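Local coordinates for protein flavin-dependent thymidylate synthase (Thermus thermophilus, PDB 6J61) that probably catalyses FAD- and NADPH-dependent reductive methylation of dUMP to dTMP, with methylenetetrahydrofolate as methyl donor, as a flavin-binding homotetramer, at residues A30-V33 and T39-V42; L52-H57 and L256-E261; F81-A86 and K182-P187; I203-E206 and A211-A214. All coordinates share one frame; numbering follows the deposited sequence.

Contact 1 (A30-V33 and T39-V42)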
# COMPACT_ATOMS: atom_id res chain seq x y z
N ALA A 30 -4.53 -8.41 -19.80
CA ALA A 30 -4.48 -7.09 -19.16
C ALA A 30 -3.44 -6.21 -19.86
O ALA A 30 -3.64 -5.00 -20.02
CB ALA A 30 -4.13 -7.23 -17.69
N ALA A 31 -2.33 -6.80 -20.28
CA ALA A 31 -1.29 -6.05 -20.96
C ALA A 31 -1.85 -5.47 -22.25
O ALA A 31 -1.52 -4.34 -22.62
CB ALA A 31 -0.10 -6.95 -21.26
N ARG A 32 -2.71 -6.21 -22.91
CA ARG A 32 -3.29 -5.72 -24.16
C ARG A 32 -4.61 -4.97 -23.95
O ARG A 32 -5.20 -4.48 -24.90
CB ARG A 32 -3.48 -6.89 -25.15
CG ARG A 32 -2.18 -7.63 -25.48
CD ARG A 32 -2.37 -8.74 -26.51
NE ARG A 32 -1.11 -9.43 -26.82
CZ ARG A 32 -0.95 -10.75 -26.74
NH1 ARG A 32 -1.95 -11.53 -26.38
NH2 ARG A 32 0.23 -11.29 -26.99
N VAL A 33 -5.04 -4.87 -22.69
CA VAL A 33 -6.29 -4.17 -22.36
C VAL A 33 -7.34 -4.58 -23.39
O VAL A 33 -7.93 -3.74 -24.07
CB VAL A 33 -6.11 -2.65 -22.41
CG1 VAL A 33 -7.29 -1.96 -21.73
CG2 VAL A 33 -4.81 -2.26 -21.74
N THR A 39 -5.64 -13.04 -25.92
CA THR A 39 -4.55 -13.98 -26.19
C THR A 39 -4.21 -14.05 -27.67
O THR A 39 -4.91 -13.50 -28.53
CB THR A 39 -4.92 -15.40 -25.76
OG1 THR A 39 -6.33 -15.60 -25.96
CG2 THR A 39 -4.56 -15.64 -24.31
N LYS A 40 -3.11 -14.73 -27.96
CA LYS A 40 -2.65 -14.93 -29.33
C LYS A 40 -2.04 -16.32 -29.35
O LYS A 40 -2.71 -17.29 -28.98
CB LYS A 40 -1.62 -13.87 -29.73
CG LYS A 40 -2.20 -12.45 -29.71
CD LYS A 40 -1.47 -11.51 -30.66
CE LYS A 40 -2.17 -10.14 -30.70
NZ LYS A 40 -1.70 -9.26 -31.81
N THR A 41 -0.78 -16.44 -29.76
CA THR A 41 -0.13 -17.74 -29.80
C THR A 41 0.74 -17.91 -28.54
O THR A 41 1.19 -16.92 -27.96
CB THR A 41 0.73 -17.86 -31.06
OG1 THR A 41 2.09 -17.55 -30.75
CG2 THR A 41 0.25 -16.88 -32.11
N VAL A 42 0.98 -19.15 -28.12
CA VAL A 42 1.77 -19.37 -26.92
C VAL A 42 3.20 -18.84 -26.97
O VAL A 42 3.71 -18.36 -25.96
CB VAL A 42 1.84 -20.87 -26.52
CG1 VAL A 42 0.45 -21.46 -26.43
CG2 VAL A 42 2.69 -21.62 -27.50
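R32 and K40 meet across the helix-loop-helix connection between helix 24-32 and helix 42-54. The first helix closes with a Schellman motif, in which V33 has positive phi. The second opens at T41, the N-cap residue, whose OG1 caps the backbone N of E44. The backbones of the two segments stay well apart, with R32 CA and T39 CA 8.6 Å from each other. The long side chain of R32 spans that gap. It is extended from CG to NE, with CG anti to its own carbonyl carbon (chi1 -59°), and this carries the guanidinium out to the loop.

K40 lies over one face of that group. Its CG sits 3.4 Å above the guanidinium plane, displaced toward the rim, and is 3.5 Å from R32 NH1. T39 comes in at the edge instead, with its CA 3.6 Å from R32 NH1. The segments themselves therefore meet by packing alone. The polar grip on R32 comes from nearby: NH1 bonds to the carbonyl O of G38, and NH2 forms a salt bridge with D45. D45 also receives a weak hydrogen bond from K40 N, so one carboxylate ties both sides of the connection. The charged ends of R32 and K40 stay out of contact, R32 NE being 5.0 Å from K40 NZ.

Contact 2 (L52-H57 and L256-E261). With FAD (flavin-adenine dinucleotide), chain E.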
# COMPACT_ATOMS: atom_id res chain seq x y z
N LEU A 52 7.58 -8.21 -20.55
CA LEU A 52 7.06 -7.46 -19.42
C LEU A 52 7.91 -7.63 -18.16
O LEU A 52 8.12 -6.69 -17.40
CB LEU A 52 5.61 -7.89 -19.13
CG LEU A 52 4.56 -7.60 -20.22
CD1 LEU A 52 3.23 -8.22 -19.83
CD2 LEU A 52 4.42 -6.11 -20.43
N MET A 53 8.38 -8.85 -17.94
CA MET A 53 9.21 -9.18 -16.80
C MET A 53 10.54 -8.40 -16.92
O MET A 53 10.97 -7.75 -15.98
CB MET A 53 9.46 -10.69 -16.79
CG MET A 53 10.43 -11.22 -15.75
SD MET A 53 9.77 -11.20 -14.10
CE MET A 53 8.54 -12.44 -14.21
N ARG A 54 11.16 -8.48 -18.09
CA ARG A 54 12.44 -7.81 -18.39
C ARG A 54 12.42 -6.30 -18.18
O ARG A 54 13.34 -5.74 -17.59
CB ARG A 54 12.84 -8.02 -19.86
CG ARG A 54 13.47 -9.34 -20.19
CD ARG A 54 13.95 -9.32 -21.63
NE ARG A 54 12.86 -9.40 -22.60
CZ ARG A 54 12.94 -8.97 -23.86
NH1 ARG A 54 14.05 -8.42 -24.31
NH2 ARG A 54 11.90 -9.10 -24.67
N HIS A 55 11.37 -5.66 -18.69
CA HIS A 55 11.24 -4.21 -18.61
C HIS A 55 10.57 -3.64 -17.37
O HIS A 55 10.29 -2.43 -17.30
CB HIS A 55 10.54 -3.69 -19.86
CG HIS A 55 11.32 -3.89 -21.11
ND1 HIS A 55 11.78 -2.85 -21.88
CD2 HIS A 55 11.77 -5.02 -21.71
CE1 HIS A 55 12.49 -3.32 -22.89
NE2 HIS A 55 12.50 -4.64 -22.81
N ARG A 56 10.31 -4.49 -16.38
CA ARG A 56 9.67 -4.03 -15.15
C ARG A 56 8.26 -3.48 -15.35
O ARG A 56 7.80 -2.66 -14.55
CB ARG A 56 10.55 -2.95 -14.49
CG ARG A 56 11.89 -3.45 -14.01
CD ARG A 56 11.72 -4.33 -12.79
NE ARG A 56 10.90 -5.51 -13.05
CZ ARG A 56 10.43 -6.31 -12.10
NH1 ARG A 56 10.69 -6.06 -10.82
NH2 ARG A 56 9.69 -7.37 -12.43
N HIS A 57 7.59 -3.89 -16.43
CA HIS A 57 6.21 -3.46 -16.67
C HIS A 57 5.41 -4.44 -15.82
O HIS A 57 4.94 -5.47 -16.30
CB HIS A 57 5.86 -3.61 -18.15
CG HIS A 57 4.49 -3.14 -18.51
ND1 HIS A 57 3.54 -2.83 -17.56
CD2 HIS A 57 3.90 -2.94 -19.71
CE1 HIS A 57 2.42 -2.48 -18.16
NE2 HIS A 57 2.61 -2.54 -19.47
N LEU A 256 19.17 -9.67 -26.80
CA LEU A 256 20.60 -9.47 -27.04
C LEU A 256 21.00 -8.00 -26.93
O LEU A 256 21.90 -7.65 -26.17
CB LEU A 256 20.97 -9.98 -28.44
CG LEU A 256 22.10 -11.01 -28.60
CD1 LEU A 256 22.65 -10.85 -30.00
CD2 LEU A 256 23.21 -10.80 -27.57
N LYS A 257 20.34 -7.15 -27.71
CA LYS A 257 20.63 -5.73 -27.69
C LYS A 257 20.58 -5.20 -26.26
O LYS A 257 21.49 -4.52 -25.80
CB LYS A 257 19.63 -4.98 -28.57
CG LYS A 257 19.85 -3.49 -28.62
CD LYS A 257 18.95 -2.83 -29.66
CE LYS A 257 19.05 -1.32 -29.58
NZ LYS A 257 20.46 -0.84 -29.70
N GLU A 258 19.50 -5.54 -25.56
CA GLU A 258 19.31 -5.11 -24.18
C GLU A 258 20.44 -5.60 -23.27
O GLU A 258 21.01 -4.81 -22.52
CB GLU A 258 17.97 -5.61 -23.66
CG GLU A 258 16.77 -4.89 -24.23
CD GLU A 258 15.46 -5.64 -23.99
OE1 GLU A 258 15.41 -6.46 -23.05
OE2 GLU A 258 14.49 -5.39 -24.73
N ALA A 259 20.75 -6.89 -23.35
CA ALA A 259 21.82 -7.47 -22.53
C ALA A 259 23.12 -6.70 -22.71
O ALA A 259 23.89 -6.51 -21.77
CB ALA A 259 22.02 -8.94 -22.89
N LEU A 260 23.36 -6.26 -23.94
CA LEU A 260 24.56 -5.50 -24.23
C LEU A 260 24.40 -4.10 -23.66
O LEU A 260 25.32 -3.57 -23.03
CB LEU A 260 24.78 -5.41 -25.75
CG LEU A 260 25.12 -6.70 -26.50
CD1 LEU A 260 25.19 -6.40 -27.98
CD2 LEU A 260 26.42 -7.26 -25.99
N GLU A 261 23.23 -3.51 -23.88
CA GLU A 261 22.95 -2.16 -23.39
C GLU A 261 22.97 -2.08 -21.87
O GLU A 261 22.99 -0.99 -21.30
CB GLU A 261 21.61 -1.65 -23.95
CG GLU A 261 21.60 -1.55 -25.49
CD GLU A 261 20.32 -0.92 -26.05
OE1 GLU A 261 19.22 -1.45 -25.80
OE2 GLU A 261 20.42 0.11 -26.77
PA FAD E . 4.59 1.82 -6.87
O1A FAD E . 3.25 2.18 -7.42
O2A FAD E . 5.14 3.05 -5.98
O5B FAD E . 4.42 0.52 -5.96
C5B FAD E . 5.71 0.05 -5.58
C4B FAD E . 5.56 -1.39 -5.09
O4B FAD E . 4.67 -1.43 -3.95
C3B FAD E . 4.94 -2.27 -6.17
O3B FAD E . 5.91 -2.86 -7.02
C2B FAD E . 4.14 -3.28 -5.36
O2B FAD E . 4.99 -4.37 -4.98
C1B FAD E . 3.65 -2.46 -4.14
N9A FAD E . 2.31 -1.83 -4.35
C8A FAD E . 2.02 -0.49 -4.35
N7A FAD E . 0.75 -0.29 -4.55
C5A FAD E . 0.13 -1.47 -4.70
C6A FAD E . -1.22 -1.88 -4.93
N6A FAD E . -2.21 -0.93 -5.06
N1A FAD E . -1.50 -3.21 -5.02
C2A FAD E . -0.53 -4.14 -4.90
N3A FAD E . 0.74 -3.80 -4.68
C4A FAD E . 1.12 -2.49 -4.57
N1 FAD E . 1.52 1.31 -16.90
C2 FAD E . 0.37 1.30 -17.59
O2 FAD E . -0.67 1.57 -16.99
N3 FAD E . 0.31 1.00 -18.91
C4 FAD E . 1.43 0.68 -19.65
O4 FAD E . 1.35 0.41 -20.84
C4X FAD E . 2.74 0.67 -18.93
N5 FAD E . 3.89 0.37 -19.53
C5X FAD E . 5.07 0.37 -18.85
C6 FAD E . 6.29 0.04 -19.54
C7 FAD E . 7.51 0.03 -18.86
C7M FAD E . 8.76 -0.33 -19.63
C8 FAD E . 7.56 0.36 -17.46
C8M FAD E . 8.88 0.36 -16.71
C9 FAD E . 6.39 0.69 -16.76
C9A FAD E . 5.12 0.70 -17.43
N10 FAD E . 3.90 1.03 -16.76
C10 FAD E . 2.70 1.02 -17.47
C1' FAD E . 3.86 1.40 -15.33
C2' FAD E . 3.85 0.18 -14.39
O2' FAD E . 2.88 -0.78 -14.81
C3' FAD E . 3.58 0.65 -12.94
O3' FAD E . 2.25 1.18 -12.82
C4' FAD E . 4.60 1.73 -12.49
O4' FAD E . 5.90 1.46 -13.04
C5' FAD E . 4.70 1.75 -10.98
O5' FAD E . 5.56 0.69 -10.58
P FAD E . 5.24 0.29 -9.07
O1P FAD E . 3.80 -0.07 -8.94
O2P FAD E . 6.16 -0.97 -8.69
O3P FAD E . 5.66 1.55 -8.10
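R54 and E258 mark the closest backbone approach, with their CA atoms 9.4 Å apart, so side chains alone bridge helix 42-54 and helix 253-263. The first helix ends here in a Schellman motif: H57 N bonds to L52 O, and R56, with positive phi, is its C-prime residue. The second is the last helix of the model, in the C-terminal region of the chain.

One carboxylate, E258, takes both partners. H55 NE2 donates to E258 OE2 over 2.9 Å. The acceptor lies in the plane of the imidazole, but the carboxylate stands nearly upright to the ring, 82° between planes, and is met from above its own plane. R54 adds a salt bridge from NH1 to E258 OE1 at 2.7 Å. Its hydrogen bond is weak because it is strongly bent (119°), although the guanidinium and carboxylate planes are only 22° apart. D50 takes R54 NE in a second salt bridge, and the ring of H55 stacks with Y51.

The same helix end lines the flavin pocket. H55 O lies 3.2 Å from C8M of the FAD. The ring of H57 has the isoalloxazine over one face, with FAD N5 3.2 Å from H57 NE2.

Contact 3 (F81-A86 and K182-P187). With FAD (flavin-adenine dinucleotide), chain N; PO4 (phosphate ion), chain F; PO4 (phosphate ion), chain L.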
# COMPACT_ATOMS: atom_id res chain seq x y z
N PHE A 81 4.57 -12.03 7.64
CA PHE A 81 3.71 -10.86 7.71
C PHE A 81 4.41 -9.52 7.49
O PHE A 81 3.76 -8.49 7.39
CB PHE A 81 2.93 -10.84 9.04
CG PHE A 81 1.99 -12.01 9.21
CD1 PHE A 81 1.83 -12.96 8.20
CD2 PHE A 81 1.27 -12.17 10.39
CE1 PHE A 81 0.98 -14.07 8.37
CE2 PHE A 81 0.41 -13.27 10.57
CZ PHE A 81 0.27 -14.22 9.55
N ARG A 82 5.74 -9.55 7.42
CA ARG A 82 6.52 -8.34 7.18
C ARG A 82 6.18 -7.80 5.80
O ARG A 82 6.47 -6.65 5.48
CB ARG A 82 8.03 -8.63 7.23
CG ARG A 82 8.58 -8.89 8.62
CD ARG A 82 8.51 -7.64 9.48
NE ARG A 82 8.77 -7.91 10.90
CZ ARG A 82 9.87 -8.50 11.36
NH1 ARG A 82 10.83 -8.87 10.52
NH2 ARG A 82 10.00 -8.71 12.66
N HIS A 83 5.57 -8.65 4.98
CA HIS A 83 5.15 -8.31 3.63
C HIS A 83 3.75 -7.72 3.72
O HIS A 83 2.76 -8.43 3.92
CB HIS A 83 5.16 -9.56 2.75
CG HIS A 83 6.51 -10.18 2.61
ND1 HIS A 83 7.34 -9.92 1.53
CD2 HIS A 83 7.21 -10.99 3.43
CE1 HIS A 83 8.49 -10.56 1.70
NE2 HIS A 83 8.44 -11.21 2.85
N ARG A 84 3.70 -6.40 3.56
CA ARG A 84 2.49 -5.62 3.69
C ARG A 84 1.55 -5.61 2.50
O ARG A 84 0.38 -5.24 2.65
CB ARG A 84 2.88 -4.18 4.04
CG ARG A 84 3.60 -4.04 5.37
CD ARG A 84 4.38 -2.73 5.44
NE ARG A 84 5.44 -2.70 4.44
CZ ARG A 84 6.33 -1.71 4.31
NH1 ARG A 84 6.30 -0.67 5.13
NH2 ARG A 84 7.26 -1.78 3.35
N THR A 85 2.03 -6.00 1.33
CA THR A 85 1.21 -5.96 0.13
C THR A 85 0.20 -7.10 0.01
O THR A 85 -0.44 -7.26 -1.02
CB THR A 85 2.08 -5.94 -1.15
OG1 THR A 85 2.94 -7.09 -1.15
CG2 THR A 85 2.92 -4.66 -1.22
N ALA A 86 0.06 -7.88 1.06
CA ALA A 86 -0.88 -8.99 1.02
C ALA A 86 -2.07 -8.81 1.97
O ALA A 86 -2.08 -7.93 2.82
CB ALA A 86 -0.14 -10.29 1.33
N LYS A 182 11.38 -14.24 -4.26
CA LYS A 182 12.75 -13.80 -4.48
C LYS A 182 13.46 -13.59 -3.15
O LYS A 182 14.63 -13.93 -3.01
CB LYS A 182 12.76 -12.50 -5.30
CG LYS A 182 14.14 -11.88 -5.51
CD LYS A 182 15.10 -12.84 -6.21
CE LYS A 182 16.53 -12.27 -6.29
NZ LYS A 182 17.53 -13.26 -6.80
N LEU A 183 12.75 -13.03 -2.18
CA LEU A 183 13.32 -12.79 -0.86
C LEU A 183 13.36 -14.01 0.05
O LEU A 183 14.36 -14.26 0.71
CB LEU A 183 12.56 -11.67 -0.15
CG LEU A 183 12.82 -10.26 -0.70
CD1 LEU A 183 11.79 -9.29 -0.13
CD2 LEU A 183 14.25 -9.84 -0.35
N ARG A 184 12.27 -14.77 0.09
CA ARG A 184 12.21 -15.93 0.96
C ARG A 184 12.84 -17.19 0.38
O ARG A 184 13.01 -18.19 1.09
CB ARG A 184 10.77 -16.18 1.36
CG ARG A 184 10.16 -14.97 2.01
CD ARG A 184 10.94 -14.55 3.25
NE ARG A 184 10.45 -13.28 3.76
CZ ARG A 184 10.90 -12.68 4.85
NH1 ARG A 184 11.86 -13.24 5.57
NH2 ARG A 184 10.40 -11.51 5.22
N LEU A 185 13.17 -17.15 -0.90
CA LEU A 185 13.81 -18.28 -1.54
C LEU A 185 15.33 -18.06 -1.42
O LEU A 185 16.12 -18.99 -1.49
CB LEU A 185 13.38 -18.37 -3.00
CG LEU A 185 12.77 -19.68 -3.51
CD1 LEU A 185 12.15 -20.48 -2.38
CD2 LEU A 185 11.73 -19.37 -4.58
N ALA A 186 15.73 -16.81 -1.20
CA ALA A 186 17.13 -16.47 -1.06
C ALA A 186 17.71 -17.23 0.12
O ALA A 186 17.01 -17.47 1.11
CB ALA A 186 17.29 -14.98 -0.84
N PRO A 187 18.99 -17.60 0.04
CA PRO A 187 19.64 -18.33 1.13
C PRO A 187 19.83 -17.54 2.42
O PRO A 187 20.23 -18.09 3.44
CB PRO A 187 20.97 -18.80 0.51
CG PRO A 187 21.24 -17.76 -0.54
CD PRO A 187 19.87 -17.51 -1.14
PA FAD N . 6.23 -5.86 1.06
O1A FAD N . 5.90 -5.65 2.49
O2A FAD N . 5.19 -6.91 0.42
O5B FAD N . 6.11 -4.46 0.30
C5B FAD N . 6.61 -4.59 -1.04
C4B FAD N . 6.85 -3.18 -1.57
O4B FAD N . 5.60 -2.45 -1.57
C3B FAD N . 7.79 -2.41 -0.65
O3B FAD N . 9.17 -2.60 -0.96
C2B FAD N . 7.34 -0.97 -0.81
O2B FAD N . 8.02 -0.36 -1.91
C1B FAD N . 5.81 -1.10 -1.04
N9A FAD N . 5.00 -0.89 0.21
C8A FAD N . 4.07 -1.76 0.72
N7A FAD N . 3.54 -1.28 1.81
C5A FAD N . 4.08 -0.07 2.08
C6A FAD N . 3.90 0.90 3.11
N6A FAD N . 3.00 0.69 4.13
N1A FAD N . 4.64 2.04 3.06
C2A FAD N . 5.52 2.26 2.08
N3A FAD N . 5.72 1.37 1.09
C4A FAD N . 5.03 0.20 1.06
N1 FAD N . 13.09 -6.40 9.25
C2 FAD N . 13.21 -5.97 10.52
O2 FAD N . 12.23 -5.47 11.06
N3 FAD N . 14.36 -6.05 11.23
C4 FAD N . 15.51 -6.60 10.69
O4 FAD N . 16.54 -6.66 11.34
C4X FAD N . 15.45 -7.10 9.28
N5 FAD N . 16.49 -7.64 8.65
C5X FAD N . 16.41 -8.08 7.36
C6 FAD N . 17.57 -8.65 6.72
C7 FAD N . 17.50 -9.11 5.41
C7M FAD N . 18.74 -9.70 4.78
C8 FAD N . 16.27 -9.02 4.67
C8M FAD N . 16.17 -9.51 3.24
C9 FAD N . 15.12 -8.47 5.27
C9A FAD N . 15.16 -7.98 6.62
N10 FAD N . 14.01 -7.41 7.26
C10 FAD N . 14.12 -6.96 8.58
C1' FAD N . 12.69 -7.28 6.57
C2' FAD N . 12.62 -6.09 5.58
O2' FAD N . 12.97 -4.86 6.23
C3' FAD N . 11.19 -5.99 4.99
O3' FAD N . 10.26 -5.64 6.02
C4' FAD N . 10.76 -7.34 4.32
O4' FAD N . 11.85 -7.91 3.57
C5' FAD N . 9.58 -7.11 3.38
O5' FAD N . 10.08 -6.52 2.18
P FAD N . 8.95 -5.56 1.55
O1P FAD N . 8.43 -4.61 2.58
O2P FAD N . 9.63 -4.75 0.35
O3P FAD N . 7.74 -6.51 0.93
P PO4 F . 12.72 -10.94 9.24
O1 PO4 F . 13.34 -12.02 8.43
O2 PO4 F . 13.75 -10.32 10.12
O3 PO4 F . 11.63 -11.51 10.08
O4 PO4 F . 12.15 -9.90 8.35
P PO4 L . 12.85 -12.07 12.96
O1 PO4 L . 12.30 -13.45 12.82
O2 PO4 L . 13.22 -11.84 14.38
O3 PO4 L . 11.82 -11.08 12.56
O4 PO4 L . 14.05 -11.93 12.10
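The imidazole of H83 meets the guanidinium of R184 edge to edge, with the two planes 68° apart. R184 grips side-on with two nitrogens, both aimed at one acceptor. R184 NE reaches H83 NE2 at 3.0 Å (153° at the hydrogen) and lies in the ring plane. R184 NH2 reaches the same H83 NE2 at 3.1 Å, tilted from that plane. The R184 chain, bent at chi2 (-59°), turns its NE and NH2 edge to the histidine. L183 CD1 also packs at the ring edge, 4.0 Å from H83 CE1. Over one face of H83 lies C5' of the FAD, and F180 meets the ring edge-to-face.

The 81-86 segment contains the start of the ThyX motif, which here wraps the FAD diphosphate. R84 N donates to FAD O1A at 2.6 Å, and T85 OG1 donates to FAD O2A at 2.7 Å. The guanidinium of R84 lies flat over the adenine, centred on C5A. R184 is the predicted residue that activates dUMP by ionising its N3. Its NH1 makes a weak bond to one phosphate ion. R82 NH2 binds the other, 3.0 Å from its O3, and forms a salt bridge with E90 of the fourth subunit. Q79 and, from the fourth subunit, S92, G93 and R157, all predicted dUMP ligands, also hold phosphate.

Contact 4 (I203-E206 and A211-A214)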
# COMPACT_ATOMS: atom_id res chain seq x y z
N ILE A 203 3.68 -24.49 -6.43
CA ILE A 203 2.31 -24.29 -6.87
C ILE A 203 2.22 -23.25 -7.97
O ILE A 203 1.46 -23.41 -8.91
CB ILE A 203 1.39 -23.85 -5.70
CG1 ILE A 203 1.41 -24.91 -4.61
CG2 ILE A 203 -0.03 -23.68 -6.19
CD1 ILE A 203 0.65 -24.50 -3.38
N VAL A 204 3.00 -22.18 -7.86
CA VAL A 204 2.97 -21.14 -8.88
C VAL A 204 3.54 -21.64 -10.20
O VAL A 204 3.00 -21.35 -11.28
CB VAL A 204 3.73 -19.86 -8.38
CG1 VAL A 204 3.84 -18.83 -9.49
CG2 VAL A 204 2.98 -19.25 -7.21
N LYS A 205 4.62 -22.42 -10.13
CA LYS A 205 5.24 -22.97 -11.33
C LYS A 205 4.25 -23.77 -12.17
O LYS A 205 4.22 -23.66 -13.39
CB LYS A 205 6.43 -23.84 -10.95
CG LYS A 205 7.18 -24.40 -12.13
CD LYS A 205 8.41 -25.19 -11.66
CE LYS A 205 9.19 -25.80 -12.83
NZ LYS A 205 10.45 -26.46 -12.38
N GLU A 206 3.42 -24.58 -11.52
CA GLU A 206 2.42 -25.37 -12.25
C GLU A 206 1.26 -24.52 -12.77
O GLU A 206 0.78 -24.74 -13.88
CB GLU A 206 1.86 -26.49 -11.38
CG GLU A 206 2.51 -27.87 -11.60
CD GLU A 206 2.05 -28.56 -12.89
OE1 GLU A 206 0.85 -28.90 -13.00
OE2 GLU A 206 2.88 -28.77 -13.80
N ALA A 211 4.76 -17.23 -16.93
CA ALA A 211 5.21 -16.17 -16.04
C ALA A 211 6.36 -16.70 -15.18
O ALA A 211 7.36 -16.01 -14.98
CB ALA A 211 4.07 -15.71 -15.16
N TRP A 212 6.20 -17.92 -14.70
CA TRP A 212 7.22 -18.51 -13.88
C TRP A 212 8.52 -18.69 -14.67
O TRP A 212 9.62 -18.53 -14.14
CB TRP A 212 6.76 -19.86 -13.31
CG TRP A 212 7.88 -20.53 -12.56
CD1 TRP A 212 8.85 -21.32 -13.09
CD2 TRP A 212 8.22 -20.33 -11.19
NE1 TRP A 212 9.79 -21.62 -12.14
CE2 TRP A 212 9.43 -21.03 -10.96
CE3 TRP A 212 7.63 -19.64 -10.13
CZ2 TRP A 212 10.06 -21.04 -9.71
CZ3 TRP A 212 8.25 -19.65 -8.89
CH2 TRP A 212 9.46 -20.35 -8.69
N ALA A 213 8.39 -19.04 -15.95
CA ALA A 213 9.58 -19.23 -16.77
C ALA A 213 10.35 -17.93 -16.79
O ALA A 213 11.56 -17.92 -16.58
CB ALA A 213 9.20 -19.64 -18.18
N ALA A 214 9.65 -16.83 -17.02
CA ALA A 214 10.29 -15.53 -17.06
C ALA A 214 10.91 -15.20 -15.70
O ALA A 214 12.06 -14.75 -15.62
CB ALA A 214 9.26 -14.46 -17.44
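K205 lays its side chain over the indole of W212. Its CG stands 3.8 Å from the centroid of the five-membered ring and 18° off the ring normal, a CH-pi contact. The nearest pair is K205 CG and W212 CD1, at 3.6 Å. K205 CB covers the same face, closer to the shared bond of the two rings. From the preceding residue, V204 CG1 reaches W212 CE3 at 3.9 Å, meeting the ring system obliquely.

W212 has CG anti to its backbone N (chi1 175°), which swings the indole toward helix 191-207. The extended chain of K205 runs on past the ring. The backbones are close, with K205 CA and W212 CA 5.5 Å apart, because helix 191-207 and helix 209-220 are joined by a very short connection.

Further out, helix 174-184 packs against the pair: F178 and L181 touch W212, L177 touches V204, and L174 touches A211. D24 accepts a hydrogen bond from A211 N. The side chains joining the two segments do so through carbon and pi surface alone. The contact between the segments therefore rests on dispersion and CH-pi attraction, and the ammonium group of K205 plays no part in it.

Contacts 1 and 2 are at the surface, contact 3 is partly buried and contact 4 is buried. Contact 4 joins two consecutive helices, and contact 1 joins the end of helix 24-32 to the loop that leads into helix 42-54; contact 2 bridges residues about 200 positions apart. Helix 42-54 ties three of them together. A31 of contact 1 packs on L52 of contact 2, and M53 of contact 2 packs on A214 of contact 4. Helix 174-184 carries R184 of contact 3 and also backs contact 4. The chemistry follows place. Contact 2 uses charged and polar bonds beside a flavin, contact 3 hydrogen bonds beside FAD phosphates, and contact 4 apolar and CH-pi packing. Contact 1 packs aliphatic carbon on a guanidinium.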